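Local atomic coordinates of farnesyltransferase, putative (Trypanosoma cruzi, PDB entry 3WCA), a protein that probably condenses two molecules of farnesyl diphosphate, with magnesium and NADPH or NADH, into squalene, the first committed precursor of sterols. Residues 60-65 with 108-113. The protein carries 1 engineered substitution. Residues are numbered along the deposited sequence; the frame is centred on the assembly and turned at random.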
loop_
_atom_site.group_PDB
_atom_site.type_symbol
_atom_site.label_atom_id
_atom_site.label_comp_id
_atom_site.label_asym_id
_atom_site.label_seq_id
_atom_site.Cartn_x
_atom_site.Cartn_y
_atom_site.Cartn_z
ATOM N N PHE A 60 -11.348 5.983 7.922
ATOM C CA PHE A 60 -9.907 5.985 8.117
ATOM C C PHE A 60 -9.218 6.181 6.768
ATOM O O PHE A 60 -8.310 7.010 6.624
ATOM C CB PHE A 60 -9.490 4.646 8.726
ATOM C CG PHE A 60 -8.009 4.464 8.861
ATOM C CD1 PHE A 60 -7.196 5.517 9.288
ATOM C CD2 PHE A 60 -7.435 3.203 8.668
ATOM C CE1 PHE A 60 -5.829 5.313 9.535
ATOM C CE2 PHE A 60 -6.076 2.988 8.911
ATOM C CZ PHE A 60 -5.267 4.052 9.353
ATOM N N TYR A 61 -9.667 5.408 5.783
ATOM C CA TYR A 61 -9.126 5.467 4.437
ATOM C C TYR A 61 -9.348 6.819 3.774
ATOM O O TYR A 61 -8.467 7.321 3.083
ATOM C CB TYR A 61 -9.752 4.372 3.570
ATOM C CG TYR A 61 -9.405 4.489 2.104
ATOM C CD1 TYR A 61 -8.278 3.861 1.576
ATOM C CD2 TYR A 61 -10.185 5.273 1.253
ATOM C CE1 TYR A 61 -7.931 4.012 0.229
ATOM C CE2 TYR A 61 -9.850 5.437 -0.088
ATOM C CZ TYR A 61 -8.723 4.808 -0.595
ATOM O OH TYR A 61 -8.390 5.008 -1.918
ATOM N N LEU A 62 -10.517 7.412 3.962
ATOM C CA LEU A 62 -10.783 8.694 3.325
ATOM C C LEU A 62 -9.953 9.821 3.941
ATOM O O LEU A 62 -9.509 10.733 3.242
ATOM C CB LEU A 62 -12.273 9.012 3.383
ATOM C CG LEU A 62 -13.143 8.102 2.499
ATOM C CD1 LEU A 62 -14.629 8.389 2.749
ATOM C CD2 LEU A 62 -12.799 8.340 1.031
ATOM N N VAL A 63 -9.733 9.756 5.247
ATOM C CA VAL A 63 -8.918 10.764 5.905
ATOM C C VAL A 63 -7.519 10.745 5.274
ATOM O O VAL A 63 -7.017 11.782 4.839
ATOM C CB VAL A 63 -8.800 10.487 7.426
ATOM C CG1 VAL A 63 -7.677 11.320 8.027
ATOM C CG2 VAL A 63 -10.120 10.812 8.114
ATOM N N LEU A 64 -6.912 9.560 5.204
ATOM C CA LEU A 64 -5.575 9.410 4.638
ATOM C C LEU A 64 -5.574 9.755 3.158
ATOM O O LEU A 64 -4.589 10.280 2.622
ATOM C CB LEU A 64 -5.065 7.974 4.835
ATOM C CG LEU A 64 -4.994 7.464 6.279
ATOM C CD1 LEU A 64 -4.249 6.132 6.308
ATOM C CD2 LEU A 64 -4.272 8.491 7.164
ATOM N N ARG A 65 -6.687 9.460 2.500
ATOM C CA ARG A 65 -6.819 9.736 1.085
ATOM C C ARG A 65 -6.808 11.244 0.871
ATOM O O ARG A 65 -6.306 11.738 -0.141
ATOM C CB ARG A 65 -8.119 9.147 0.562
ATOM C CG ARG A 65 -8.296 9.337 -0.913
ATOM C CD ARG A 65 -7.145 8.717 -1.683
ATOM N NE ARG A 65 -7.288 9.001 -3.104
ATOM C CZ ARG A 65 -6.600 8.397 -4.061
ATOM N NH1 ARG A 65 -5.706 7.462 -3.751
ATOM N NH2 ARG A 65 -6.819 8.724 -5.328
ATOM N N ARG A 108 -10.809 15.959 -5.414
ATOM C CA ARG A 108 -11.096 17.371 -5.214
ATOM C C ARG A 108 -12.407 17.471 -4.429
ATOM O O ARG A 108 -12.510 18.208 -3.445
ATOM C CB ARG A 108 -11.225 18.041 -6.586
ATOM C CG ARG A 108 -11.174 19.557 -6.614
ATOM C CD ARG A 108 -11.379 20.044 -8.047
ATOM N NE ARG A 108 -11.433 21.499 -8.165
ATOM C CZ ARG A 108 -10.389 22.308 -8.004
ATOM N NH1 ARG A 108 -9.194 21.808 -7.715
ATOM N NH2 ARG A 108 -10.539 23.620 -8.136
ATOM N N GLU A 109 -13.397 16.701 -4.864
ATOM C CA GLU A 109 -14.708 16.680 -4.224
ATOM C C GLU A 109 -14.624 16.186 -2.777
ATOM O O GLU A 109 -15.361 16.656 -1.910
ATOM C CB GLU A 109 -15.647 15.776 -5.019
ATOM C CG GLU A 109 -17.114 15.876 -4.636
ATOM C CD GLU A 109 -17.954 14.840 -5.364
ATOM O OE1 GLU A 109 -17.616 14.515 -6.521
ATOM O OE2 GLU A 109 -18.952 14.356 -4.788
ATOM N N LEU A 110 -13.730 15.232 -2.525
ATOM C CA LEU A 110 -13.557 14.684 -1.181
ATOM C C LEU A 110 -13.194 15.801 -0.208
ATOM O O LEU A 110 -13.742 15.895 0.892
ATOM C CB LEU A 110 -12.455 13.621 -1.177
ATOM C CG LEU A 110 -12.007 13.069 0.180
ATOM C CD1 LEU A 110 -13.169 12.434 0.914
ATOM C CD2 LEU A 110 -10.898 12.046 -0.042
ATOM N N LEU A 111 -12.270 16.654 -0.623
ATOM C CA LEU A 111 -11.853 17.751 0.226
ATOM C C LEU A 111 -12.897 18.863 0.338
ATOM O O LEU A 111 -13.114 19.383 1.424
ATOM C CB LEU A 111 -10.519 18.309 -0.270
ATOM C CG LEU A 111 -9.355 17.337 -0.063
ATOM C CD1 LEU A 111 -8.134 17.826 -0.818
ATOM C CD2 LEU A 111 -9.052 17.210 1.423
ATOM N N GLU A 112 -13.550 19.216 -0.770
ATOM C CA GLU A 112 -14.559 20.279 -0.748
ATOM C C GLU A 112 -15.768 19.913 0.102
ATOM O O GLU A 112 -16.322 20.760 0.803
ATOM C CB GLU A 112 -15.017 20.619 -2.166
ATOM C CG GLU A 112 -13.888 21.069 -3.074
ATOM C CD GLU A 112 -14.346 21.354 -4.488
ATOM O OE1 GLU A 112 -15.128 20.551 -5.032
ATOM O OE2 GLU A 112 -13.912 22.375 -5.059
ATOM N N ARG A 113 -16.180 18.652 0.038
ATOM C CA ARG A 113 -17.316 18.190 0.823
ATOM C C ARG A 113 -16.799 17.309 1.951
ATOM O O ARG A 113 -17.454 16.352 2.360
ATOM C CB ARG A 113 -18.284 17.402 -0.061
ATOM C CG ARG A 113 -18.920 18.235 -1.163
ATOM C CD ARG A 113 -19.855 17.400 -2.028
ATOM N NE ARG A 113 -21.054 16.957 -1.318
ATOM C CZ ARG A 113 -21.884 16.024 -1.776
ATOM N NH1 ARG A 113 -21.640 15.437 -2.940
ATOM N NH2 ARG A 113 -22.958 15.679 -1.077
#
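Leu110 is the one side chain of 108-113 that touches 60-65, and it does so with both of its methyls. A chi1 of 172°, which sets CG opposite the backbone N, carries both methyls out to 60-65, where they meet Leu62 and Arg65, one helical turn apart. CD1 lies 4.1 Å from Leu62 CD2, an apolar methyl-to-methyl touch. CD2 settles between the Leu62 carbonyl and the CB-CG stem of Arg65: it sits 3.8 Å from Leu62 O and 3.9 Å from Arg65 CG. Here Leu110 runs roughly at right angles to the Arg65 chain and meets only its aliphatic base. The backbones stay well apart, with Leu62 CA 8.0 Å from Leu110 CA, and every contact between the two segments is van der Waals.

The polar link lies just beyond the two segments and joins the same helices. Arg65 bends at chi2 (58°), and its NH2 forms a salt bridge with Glu107, just ahead of 108-113 on helix 105-112; a long, weak ion pair links NH1 to Asp68, a magnesium ligand. Its side chain also comes to about 4 Å, between nearest atoms, from the bound farnesyl thiodiphosphate analogue. Along the second segment, Glu109 OE2 holds Arg113 NH1 in a 3.4 Å salt bridge whose hydrogen bond is weak. Helix 26-38 adds Ile34 against Leu62 and Val38 against Arg65.

The Leu110 contact and the Arg65-Glu107 salt bridge thus join short helix 105-112 to the helix carrying Asp68 and Asp72. Together they would probably help hold the Arg65 side chain near the bound ligand and Asp68.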